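Long-range contacts in serine protease inhibitor (Schistosoma haematobium, PDB 3STO), which belongs to the serpin family and probably inhibits serine proteases: residues 96-100 against 387-391; 163-169 against 189-195. All blocks are in the same frame, centred on the assembly; numbering follows the deposited sequence.

Interaction 1: residues 96-100 against 387-391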
loop_
_atom_site.group_PDB
_atom_site.type_symbol
_atom_site.label_atom_id
_atom_site.label_comp_id
_atom_site.label_asym_id
_atom_site.label_seq_id
_atom_site.Cartn_x
_atom_site.Cartn_y
_atom_site.Cartn_z
ATOM N N LEU A 96 -13.020 4.780 -5.822
ATOM C CA LEU A 96 -11.583 4.797 -5.561
ATOM C C LEU A 96 -10.802 4.066 -6.641
ATOM O O LEU A 96 -9.743 4.511 -7.100
ATOM C CB LEU A 96 -11.274 4.204 -4.186
ATOM C CG LEU A 96 -11.764 5.047 -3.012
ATOM C CD1 LEU A 96 -11.628 4.314 -1.657
ATOM C CD2 LEU A 96 -11.038 6.382 -3.001
ATOM N N ASN A 97 -11.332 2.947 -7.070
ATOM C CA ASN A 97 -10.693 2.208 -8.149
ATOM C C ASN A 97 -10.681 3.006 -9.468
ATOM O O ASN A 97 -9.662 3.078 -10.160
ATOM C CB ASN A 97 -11.380 0.841 -8.326
ATOM C CG ASN A 97 -10.639 -0.054 -9.284
ATOM O OD1 ASN A 97 -9.529 -0.457 -8.980
ATOM N ND2 ASN A 97 -11.220 -0.351 -10.450
ATOM N N ASN A 98 -11.823 3.597 -9.818
ATOM C CA ASN A 98 -11.904 4.446 -11.000
ATOM C C ASN A 98 -10.929 5.630 -10.978
ATOM O O ASN A 98 -10.315 5.958 -11.991
ATOM C CB ASN A 98 -13.317 4.992 -11.201
ATOM C CG ASN A 98 -14.279 3.944 -11.730
ATOM O OD1 ASN A 98 -13.867 2.987 -12.391
ATOM N ND2 ASN A 98 -15.571 4.123 -11.442
ATOM N N SER A 99 -10.840 6.276 -9.824
ATOM C CA SER A 99 -9.984 7.420 -9.639
ATOM C C SER A 99 -8.541 7.019 -9.858
ATOM O O SER A 99 -7.847 7.662 -10.617
ATOM C CB SER A 99 -10.168 7.995 -8.251
ATOM O OG SER A 99 -9.488 9.214 -8.146
ATOM N N LEU A 100 -8.115 5.902 -9.271
ATOM C CA LEU A 100 -6.710 5.503 -9.327
ATOM C C LEU A 100 -6.287 4.915 -10.673
ATOM O O LEU A 100 -5.199 5.244 -11.202
ATOM C CB LEU A 100 -6.376 4.536 -8.183
ATOM C CG LEU A 100 -6.309 5.128 -6.771
ATOM C CD1 LEU A 100 -6.295 4.019 -5.699
ATOM C CD2 LEU A 100 -5.076 5.997 -6.670
ATOM N N ASP A 387 -0.872 10.857 -2.822
ATOM C CA ASP A 387 -1.878 11.158 -3.850
ATOM C C ASP A 387 -2.479 12.551 -3.649
ATOM O O ASP A 387 -3.123 12.814 -2.634
ATOM C CB ASP A 387 -2.962 10.094 -3.836
ATOM C CG ASP A 387 -3.954 10.248 -4.984
ATOM O OD1 ASP A 387 -4.287 11.391 -5.394
ATOM O OD2 ASP A 387 -4.419 9.201 -5.464
ATOM N N GLN A 388 -2.272 13.450 -4.616
ATOM C CA GLN A 388 -2.566 14.873 -4.391
ATOM C C GLN A 388 -4.025 15.175 -4.569
ATOM O O GLN A 388 -4.518 16.214 -4.141
ATOM C CB GLN A 388 -1.713 15.793 -5.275
ATOM C CG GLN A 388 -0.240 15.543 -5.110
ATOM C CD GLN A 388 0.548 16.806 -4.879
ATOM O OE1 GLN A 388 0.294 17.575 -3.929
ATOM N NE2 GLN A 388 1.507 17.043 -5.750
ATOM N N GLN A 389 -4.727 14.245 -5.186
ATOM C CA GLN A 389 -6.156 14.395 -5.334
ATOM C C GLN A 389 -6.892 13.821 -4.112
ATOM O O GLN A 389 -7.681 14.512 -3.461
ATOM C CB GLN A 389 -6.589 13.745 -6.637
ATOM C CG GLN A 389 -8.034 13.943 -6.960
ATOM C CD GLN A 389 -8.355 13.305 -8.251
ATOM O OE1 GLN A 389 -7.659 13.550 -9.259
ATOM N NE2 GLN A 389 -9.369 12.420 -8.245
ATOM N N LEU A 390 -6.586 12.575 -3.764
ATOM C CA LEU A 390 -7.139 11.981 -2.559
ATOM C C LEU A 390 -6.576 12.600 -1.283
ATOM O O LEU A 390 -7.087 12.345 -0.206
ATOM C CB LEU A 390 -6.887 10.486 -2.556
ATOM C CG LEU A 390 -7.408 9.720 -3.773
ATOM C CD1 LEU A 390 -7.103 8.243 -3.606
ATOM C CD2 LEU A 390 -8.897 9.933 -3.977
ATOM N N THR A 391 -5.532 13.424 -1.415
ATOM C CA THR A 391 -4.759 13.943 -0.276
ATOM C C THR A 391 -4.431 12.893 0.799
ATOM O O THR A 391 -4.644 13.111 1.997
ATOM C CB THR A 391 -5.383 15.209 0.365
ATOM O OG1 THR A 391 -6.710 14.912 0.804
ATOM C CG2 THR A 391 -5.437 16.333 -0.641
#
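Ser99 and Leu390 are the nearest CA pair across the contact, 8.9 Å apart, where the last turns of helix 82-101, corresponding to helix D of serpins, meet the bend between strands 381-387 and 392-399, the fourth and fifth strands of sheet B. Only side chains touch. Leu390 carries the apolar part by splitting its methyls between two leucines one helical turn apart: its CD2 reaches CD2 of Leu96 at 4.3 Å, and its CD1 lies 4.3 Å from CD2 of Leu100. The second methyl pair is flanked by Asp387, whose OD2 comes within 3.5 Å of Leu100 CD2. A chi1 of -173°, which sets CG opposite the main-chain N, directs the Asp387 carboxylate at the helix; the same group folds the bend. Its OD1 accepts Gln389 N at 2.9 Å, nearly along the C-O axis, forming an Asx turn, and takes Leu390 N from above the carboxylate plane at 3.1 Å. Ser99 OG is 3.2 Å from Gln389 NE2, but the angle is too poor for a hydrogen bond; its hydroxyl pairs instead with Arg252 NH2. Arg252 also makes a salt bridge through NE to Asp387 OD1. No hydrogen bond crosses directly, so the polar link between helix and bend runs through this guanidinium, which would be expected to stabilise the aspartate charge beside the leucine cluster.

Interaction 2: residues 163-169 against 189-195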
loop_
_atom_site.group_PDB
_atom_site.type_symbol
_atom_site.label_atom_id
_atom_site.label_comp_id
_atom_site.label_asym_id
_atom_site.label_seq_id
_atom_site.Cartn_x
_atom_site.Cartn_y
_atom_site.Cartn_z
ATOM N N TRP A 163 -0.008 -16.299 -10.373
ATOM C CA TRP A 163 -0.899 -15.170 -10.432
ATOM C C TRP A 163 -0.140 -13.933 -9.996
ATOM O O TRP A 163 -0.220 -12.896 -10.639
ATOM C CB TRP A 163 -2.121 -15.368 -9.521
ATOM C CG TRP A 163 -3.069 -14.189 -9.607
ATOM C CD1 TRP A 163 -3.982 -13.952 -10.585
ATOM C CD2 TRP A 163 -3.179 -13.096 -8.687
ATOM N NE1 TRP A 163 -4.679 -12.799 -10.326
ATOM C CE2 TRP A 163 -4.203 -12.243 -9.173
ATOM C CE3 TRP A 163 -2.521 -12.754 -7.499
ATOM C CZ2 TRP A 163 -4.570 -11.054 -8.531
ATOM C CZ3 TRP A 163 -2.903 -11.576 -6.846
ATOM C CH2 TRP A 163 -3.914 -10.741 -7.370
ATOM N N VAL A 164 0.583 -14.056 -8.888
ATOM C CA VAL A 164 1.277 -12.934 -8.309
ATOM C C VAL A 164 2.322 -12.432 -9.291
ATOM O O VAL A 164 2.325 -11.258 -9.663
ATOM C CB VAL A 164 1.939 -13.312 -6.982
ATOM C CG1 VAL A 164 2.776 -12.153 -6.468
ATOM C CG2 VAL A 164 0.868 -13.702 -5.939
ATOM N N ASP A 165 3.192 -13.336 -9.723
ATOM C CA ASP A 165 4.130 -13.058 -10.806
ATOM C C ASP A 165 3.500 -12.299 -11.993
ATOM O O ASP A 165 4.091 -11.357 -12.515
ATOM C CB ASP A 165 4.750 -14.363 -11.284
ATOM C CG ASP A 165 5.888 -14.146 -12.254
ATOM O OD1 ASP A 165 5.609 -14.043 -13.471
ATOM O OD2 ASP A 165 7.058 -14.085 -11.803
ATOM N N GLN A 166 2.297 -12.679 -12.406
ATOM C CA GLN A 166 1.641 -11.988 -13.508
ATOM C C GLN A 166 1.243 -10.552 -13.174
ATOM O O GLN A 166 1.131 -9.715 -14.065
ATOM C CB GLN A 166 0.409 -12.770 -13.990
ATOM N N GLN A 167 1.017 -10.255 -11.899
ATOM C CA GLN A 167 0.537 -8.924 -11.520
ATOM C C GLN A 167 1.689 -7.961 -11.233
ATOM O O GLN A 167 1.565 -6.745 -11.394
ATOM C CB GLN A 167 -0.365 -9.005 -10.284
ATOM C CG GLN A 167 -1.315 -10.153 -10.310
ATOM C CD GLN A 167 -2.383 -9.988 -11.348
ATOM O OE1 GLN A 167 -2.897 -8.889 -11.566
ATOM N NE2 GLN A 167 -2.729 -11.078 -12.002
ATOM N N SER A 168 2.811 -8.525 -10.803
ATOM C CA SER A 168 3.962 -7.745 -10.364
ATOM C C SER A 168 4.904 -7.413 -11.506
ATOM O O SER A 168 5.988 -6.869 -11.272
ATOM C CB SER A 168 4.739 -8.532 -9.303
ATOM O OG SER A 168 5.052 -9.843 -9.758
ATOM N N ASN A 169 4.497 -7.755 -12.729
ATOM C CA ASN A 169 5.388 -7.705 -13.884
ATOM C C ASN A 169 6.719 -8.401 -13.622
ATOM O O ASN A 169 7.766 -7.912 -14.036
ATOM C CB ASN A 169 5.662 -6.258 -14.297
ATOM C CG ASN A 169 5.130 -5.939 -15.672
ATOM O OD1 ASN A 169 3.967 -6.228 -15.981
ATOM N ND2 ASN A 169 5.982 -5.361 -16.519
ATOM N N VAL A 189 -5.239 -12.509 -1.630
ATOM C CA VAL A 189 -3.938 -11.949 -1.985
ATOM C C VAL A 189 -4.124 -10.563 -2.628
ATOM O O VAL A 189 -4.777 -10.423 -3.656
ATOM C CB VAL A 189 -3.139 -12.872 -2.961
ATOM C CG1 VAL A 189 -1.736 -12.335 -3.169
ATOM C CG2 VAL A 189 -3.029 -14.280 -2.416
ATOM N N ASN A 190 -3.578 -9.533 -1.996
ATOM C CA ASN A 190 -3.579 -8.195 -2.586
ATOM C C ASN A 190 -2.201 -7.746 -3.141
ATOM O O ASN A 190 -1.159 -7.913 -2.514
ATOM C CB ASN A 190 -4.162 -7.130 -1.630
ATOM C CG ASN A 190 -4.185 -5.733 -2.280
ATOM O OD1 ASN A 190 -3.347 -4.867 -1.995
ATOM N ND2 ASN A 190 -5.125 -5.535 -3.192
ATOM N N VAL A 191 -2.233 -7.216 -4.352
ATOM C CA VAL A 191 -1.073 -6.678 -5.023
ATOM C C VAL A 191 -1.341 -5.220 -5.383
ATOM O O VAL A 191 -2.387 -4.878 -5.964
ATOM C CB VAL A 191 -0.761 -7.448 -6.320
ATOM C CG1 VAL A 191 0.290 -6.708 -7.139
ATOM C CG2 VAL A 191 -0.320 -8.873 -6.012
ATOM N N PHE A 192 -0.409 -4.346 -5.037
ATOM C CA PHE A 192 -0.579 -2.946 -5.414
ATOM C C PHE A 192 0.656 -2.439 -6.127
ATOM O O PHE A 192 1.705 -2.203 -5.515
ATOM C CB PHE A 192 -0.874 -2.091 -4.197
ATOM C CG PHE A 192 -1.584 -0.805 -4.513
ATOM C CD1 PHE A 192 -0.857 0.363 -4.775
ATOM C CD2 PHE A 192 -2.984 -0.755 -4.516
ATOM C CE1 PHE A 192 -1.531 1.556 -5.046
ATOM C CE2 PHE A 192 -3.666 0.429 -4.772
ATOM C CZ PHE A 192 -2.949 1.591 -5.036
ATOM N N TYR A 193 0.511 -2.284 -7.433
ATOM C CA TYR A 193 1.640 -1.938 -8.280
ATOM C C TYR A 193 1.537 -0.477 -8.728
ATOM O O TYR A 193 0.588 -0.078 -9.420
ATOM C CB TYR A 193 1.688 -2.890 -9.485
ATOM C CG TYR A 193 2.948 -2.866 -10.322
ATOM C CD1 TYR A 193 4.150 -3.318 -9.818
ATOM C CD2 TYR A 193 2.918 -2.430 -11.643
ATOM C CE1 TYR A 193 5.305 -3.323 -10.607
ATOM C CE2 TYR A 193 4.055 -2.425 -12.440
ATOM C CZ TYR A 193 5.244 -2.880 -11.922
ATOM O OH TYR A 193 6.378 -2.876 -12.718
ATOM N N PHE A 194 2.527 0.300 -8.316
ATOM C CA PHE A 194 2.683 1.665 -8.754
ATOM C C PHE A 194 3.912 1.780 -9.655
ATOM O O PHE A 194 4.953 1.231 -9.356
ATOM C CB PHE A 194 2.826 2.587 -7.540
ATOM C CG PHE A 194 2.892 4.033 -7.896
ATOM C CD1 PHE A 194 4.086 4.599 -8.347
ATOM C CD2 PHE A 194 1.752 4.832 -7.813
ATOM C CE1 PHE A 194 4.155 5.962 -8.684
ATOM C CE2 PHE A 194 1.801 6.182 -8.146
ATOM C CZ PHE A 194 3.005 6.753 -8.590
ATOM N N ARG A 195 3.791 2.517 -10.750
ATOM C CA ARG A 195 4.905 2.702 -11.667
ATOM C C ARG A 195 4.821 4.028 -12.438
ATOM O O ARG A 195 3.817 4.330 -13.097
ATOM C CB ARG A 195 5.002 1.522 -12.627
ATOM C CG ARG A 195 6.172 1.617 -13.591
ATOM C CD ARG A 195 5.744 1.227 -15.012
ATOM N NE ARG A 195 6.051 -0.159 -15.348
ATOM C CZ ARG A 195 5.403 -0.858 -16.276
ATOM N NH1 ARG A 195 4.400 -0.293 -16.938
ATOM N NH2 ARG A 195 5.742 -2.121 -16.534
#
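Packing of a helix on the front of the large central sheet, a hallmark of the serpin fold, brings Trp163 and Val164 against Val189 and Val191; helix 153-167 corresponds to helix F, and strand 186-197 to the third strand of sheet A. The axes of helix 163-167 and strand 189-194 lie 9.5 Å apart at an angle of only 15°. The indole of Trp163 is swung off the helix to the strand by a chi1 of -179°, and there CZ3 meets Val191 CG2 at 3.8 Å and Val189 CG1 at 3.9 Å. Val164 crosses Val189 at about a right angle, its CG2 4.0 Å from Val189 CG1. Gln167 rests CB on Val191 CG1 at 3.9 Å, while its CG sits 3.6 Å above the centre of the Trp163 ring. Past the helix end, Ser168 O approaches Tyr193 CE1 obliquely at 3.7 Å, and Ser168 OG turns back to Val164 O, which also accepts the backbone N of Gln167 and of Ser168. No hydrogen bond joins the two segments directly. Polar side-chain atoms of the helix instead bond strands on one side: Gln167 OE1 to Ser118 in the adjoining strand 112-124, and Trp163 NE1 to Glu144 in strand 143-148, one strand further out. Strand 339-348 borders the other side of strand 186-197, where its Thr343 touches both Val164 and Val191.

How the interactions relate
Going from the N terminus, the chain first passes through 96-100 near the end of helix 82-101, then through helix 153-167 and strand 186-197, and reaches 387-391 only near its C terminus. Interaction 2 therefore closes a short loop between neighbouring elements, lying wholly within the long loop that interaction 1 closes; the two do not cross. Interaction 1 ties the helical part of the serpin fold to the turn between two late strands, whereas interaction 2 fixes a helix on the central sheet. Their centres are about 19 Å apart, yet they touch: Leu100 CD1 packs at 4.2 Å on Phe192 CZ, on the face of the sheet turned away from helix 153-167.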